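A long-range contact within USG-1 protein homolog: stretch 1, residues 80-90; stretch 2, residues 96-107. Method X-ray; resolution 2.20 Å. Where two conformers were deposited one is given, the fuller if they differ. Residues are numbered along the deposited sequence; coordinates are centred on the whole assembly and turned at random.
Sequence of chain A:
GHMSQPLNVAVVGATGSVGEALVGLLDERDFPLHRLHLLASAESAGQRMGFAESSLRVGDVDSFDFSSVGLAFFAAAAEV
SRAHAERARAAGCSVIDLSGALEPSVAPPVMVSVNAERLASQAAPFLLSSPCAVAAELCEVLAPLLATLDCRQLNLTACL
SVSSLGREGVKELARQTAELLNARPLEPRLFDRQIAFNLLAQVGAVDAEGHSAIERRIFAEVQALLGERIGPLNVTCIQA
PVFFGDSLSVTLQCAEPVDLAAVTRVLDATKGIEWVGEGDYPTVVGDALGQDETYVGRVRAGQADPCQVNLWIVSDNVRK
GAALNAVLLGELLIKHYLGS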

# COMPACT_ATOMS: atom_id res chain seq x y z
N VAL A 80 -5.75 23.32 19.62
CA VAL A 80 -6.29 23.25 20.98
C VAL A 80 -5.17 22.92 22.00
O VAL A 80 -5.10 23.52 23.06
CB VAL A 80 -7.51 22.30 21.09
CG1 VAL A 80 -8.01 22.23 22.53
CG2 VAL A 80 -8.63 22.76 20.16
N SER A 81 -4.32 21.95 21.65
CA SER A 81 -3.17 21.62 22.49
C SER A 81 -2.22 22.81 22.67
O SER A 81 -1.81 23.10 23.79
CB SER A 81 -2.42 20.43 21.91
OG SER A 81 -1.25 20.17 22.67
N ARG A 82 -1.87 23.47 21.57
CA ARG A 82 -0.98 24.65 21.61
C ARG A 82 -1.55 25.74 22.51
O ARG A 82 -0.81 26.39 23.26
CB ARG A 82 -0.79 25.24 20.22
CG ARG A 82 0.16 24.48 19.32
CD ARG A 82 0.36 25.23 18.01
NE ARG A 82 0.10 24.33 16.90
CZ ARG A 82 -0.85 24.49 16.00
NH1 ARG A 82 -1.65 25.55 16.02
NH2 ARG A 82 -0.99 23.57 15.05
N ALA A 83 -2.86 25.92 22.44
CA ALA A 83 -3.54 26.95 23.20
C ALA A 83 -3.68 26.61 24.68
O ALA A 83 -3.74 27.51 25.52
CB ALA A 83 -4.89 27.27 22.58
N HIS A 84 -3.72 25.32 25.02
CA HIS A 84 -4.07 24.93 26.39
C HIS A 84 -3.16 23.95 27.14
O HIS A 84 -3.21 23.93 28.36
CB HIS A 84 -5.51 24.39 26.46
CG HIS A 84 -6.56 25.38 26.07
ND1 HIS A 84 -6.99 26.38 26.92
CD2 HIS A 84 -7.27 25.52 24.93
CE1 HIS A 84 -7.91 27.10 26.31
NE2 HIS A 84 -8.10 26.60 25.10
N ALA A 85 -2.38 23.11 26.46
CA ALA A 85 -1.71 22.01 27.18
C ALA A 85 -0.69 22.48 28.23
O ALA A 85 -0.68 21.99 29.37
CB ALA A 85 -1.07 20.99 26.22
N GLU A 86 0.13 23.45 27.87
CA GLU A 86 1.12 24.00 28.80
C GLU A 86 0.44 24.72 29.94
O GLU A 86 0.76 24.45 31.10
CB GLU A 86 2.15 24.88 28.09
CG GLU A 86 3.15 24.05 27.26
CD GLU A 86 4.07 24.91 26.40
OE1 GLU A 86 5.22 25.18 26.82
OE2 GLU A 86 3.62 25.32 25.30
N ARG A 87 -0.50 25.61 29.62
CA ARG A 87 -1.33 26.30 30.64
C ARG A 87 -1.97 25.30 31.61
O ARG A 87 -1.93 25.50 32.82
CB ARG A 87 -2.39 27.19 29.99
CG ARG A 87 -1.84 28.54 29.51
CD ARG A 87 -2.77 29.31 28.55
NE ARG A 87 -4.19 29.12 28.85
CZ ARG A 87 -4.89 29.82 29.75
NH1 ARG A 87 -6.18 29.52 29.91
NH2 ARG A 87 -4.34 30.81 30.48
N ALA A 88 -2.51 24.20 31.08
CA ALA A 88 -3.06 23.14 31.92
C ALA A 88 -2.03 22.52 32.87
O ALA A 88 -2.37 22.22 34.02
CB ALA A 88 -3.72 22.04 31.08
N ARG A 89 -0.80 22.31 32.38
CA ARG A 89 0.23 21.71 33.22
C ARG A 89 0.66 22.67 34.34
O ARG A 89 0.88 22.25 35.49
CB ARG A 89 1.44 21.19 32.42
CG ARG A 89 2.69 21.23 33.25
CD ARG A 89 3.69 20.15 33.03
NE ARG A 89 4.76 20.63 32.19
CZ ARG A 89 5.95 20.05 32.03
NH1 ARG A 89 6.29 18.95 32.70
NH2 ARG A 89 6.82 20.59 31.21
N ALA A 90 0.72 23.97 34.01
CA ALA A 90 1.09 24.97 34.99
C ALA A 90 0.08 24.93 36.15
O ALA A 90 0.44 25.24 37.31
CB ALA A 90 1.10 26.35 34.36
N ILE A 96 -1.58 14.33 28.88
CA ILE A 96 -1.20 13.43 27.81
C ILE A 96 -1.80 13.96 26.51
O ILE A 96 -3.03 13.96 26.35
CB ILE A 96 -1.64 11.99 28.08
CG1 ILE A 96 -0.88 11.42 29.29
CG2 ILE A 96 -1.40 11.07 26.85
CD1 ILE A 96 -1.65 10.29 29.93
N ASP A 97 -0.95 14.42 25.60
CA ASP A 97 -1.40 15.06 24.38
C ASP A 97 -1.28 14.12 23.18
O ASP A 97 -0.19 13.72 22.83
CB ASP A 97 -0.57 16.32 24.12
CG ASP A 97 -0.95 17.03 22.81
OD1 ASP A 97 -2.07 16.82 22.29
OD2 ASP A 97 -0.09 17.80 22.29
N LEU A 98 -2.40 13.78 22.55
CA LEU A 98 -2.39 12.82 21.46
C LEU A 98 -2.10 13.49 20.10
O LEU A 98 -1.93 12.81 19.12
CB LEU A 98 -3.70 12.04 21.41
CG LEU A 98 -4.02 11.04 22.57
CD1 LEU A 98 -4.44 11.70 23.93
CD2 LEU A 98 -5.10 10.12 22.15
N SER A 99 -2.05 14.82 20.05
CA SER A 99 -1.94 15.54 18.78
C SER A 99 -0.49 15.73 18.37
O SER A 99 -0.20 16.10 17.24
CB SER A 99 -2.61 16.91 18.91
OG SER A 99 -1.84 17.73 19.76
N GLY A 100 0.44 15.49 19.30
CA GLY A 100 1.87 15.71 19.04
C GLY A 100 2.30 17.16 18.85
O GLY A 100 3.44 17.43 18.41
N ALA A 101 1.42 18.11 19.20
CA ALA A 101 1.61 19.53 18.90
C ALA A 101 2.86 20.11 19.54
O ALA A 101 3.39 21.09 19.04
CB ALA A 101 0.39 20.33 19.34
N LEU A 102 3.31 19.51 20.65
CA LEU A 102 4.40 20.07 21.46
C LEU A 102 5.66 19.20 21.47
O LEU A 102 6.56 19.38 22.32
CB LEU A 102 3.92 20.35 22.88
CG LEU A 102 2.69 21.26 22.97
CD1 LEU A 102 2.16 21.22 24.36
CD2 LEU A 102 3.01 22.70 22.54
N GLU A 103 5.69 18.24 20.55
CA GLU A 103 6.87 17.44 20.27
C GLU A 103 7.96 18.31 19.64
O GLU A 103 7.66 19.36 19.05
CB GLU A 103 6.52 16.28 19.32
CG GLU A 103 5.83 15.12 20.03
CD GLU A 103 5.29 14.06 19.08
OE1 GLU A 103 5.35 14.20 17.82
OE2 GLU A 103 4.76 13.05 19.61
N PRO A 104 9.23 17.87 19.73
CA PRO A 104 9.66 16.66 20.45
C PRO A 104 10.14 16.84 21.89
O PRO A 104 10.30 15.85 22.60
CB PRO A 104 10.82 16.17 19.59
CG PRO A 104 11.46 17.46 19.07
CD PRO A 104 10.36 18.52 19.03
N SER A 105 10.38 18.08 22.33
CA SER A 105 11.07 18.29 23.59
C SER A 105 10.18 18.75 24.74
O SER A 105 10.39 18.32 25.88
CB SER A 105 12.27 19.23 23.42
OG SER A 105 11.84 20.56 23.18
N VAL A 106 9.21 19.61 24.45
CA VAL A 106 8.30 20.11 25.48
C VAL A 106 7.42 18.97 25.99
O VAL A 106 7.28 18.81 27.21
CB VAL A 106 7.47 21.35 25.03
CG1 VAL A 106 6.45 21.72 26.10
CG2 VAL A 106 8.40 22.55 24.78
N ALA A 107 6.86 18.19 25.06
CA ALA A 107 6.09 17.00 25.41
C ALA A 107 6.62 15.80 24.62
O ALA A 107 6.17 15.52 23.52
CB ALA A 107 4.58 17.21 25.17
O HOH W 1 2.09 22.32 16.52

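The contact sets one side of a helix, residues 80-90, against the end of a strand and the loop that follows it, and its hydrogen bond comes first. Asp97, at the strand end, is buried, and its carboxylate bonds to both stretches. Asp97 OD2 accepts a 2.7 Å hydrogen bond from Ser81 OG, the sole direct hydrogen bond across the contact, and a weak one from Ala101 N at 3.5 Å. Asp97 OD1 takes Ser99 N at 3.0 Å and Ser99 OG at 2.7 Å. A buried acid is thus paid for by donors from both sides, and the same carboxylate bonds both to the loop and to the helix.

Ser99 also packs against the helix, its OG 3.5 Å from Ser81 CB. Gly100 follows with phi 67°, a value that favours glycine, and opens a type I turn closed by Glu103 N to Gly100 O at 3.2 Å. This turn presents Ala101 and Leu102 to the helix. Ala101 comes close to the helix: its CA lies 6.3 Å from Ser81 CA, and its CB sits 3.7 Å from Ser81 OG and 4.2 Å from Arg82 CG. Its backbone joins in through water 1, which donates to Ala101 O at 3.1 Å and accepts from Arg82 NE at 2.9 Å.

Leu102 gives the largest covered area of any residue here. With chi1 m and chi2 t, its CD1 reaches Ala85 CB at 3.7 Å and Ser81 OG at 3.9 Å, so it spans one helical turn. Both branches also come near Glu86, Leu102 CD1 at 4.2 Å from Glu86 CG and Leu102 CD2 at 3.9 Å from Glu86 OE2.

After the cis peptide before Pro104, the chain comes back at Val106, whose CG1 is 3.7 Å from Glu86 OE1. Here the spacing is looser, with Glu86 CA and Val106 CA 8.8 Å apart, and the side chain of Glu86, whose CA-to-CB bond points sideways but whose end comes nearer, spans the gap.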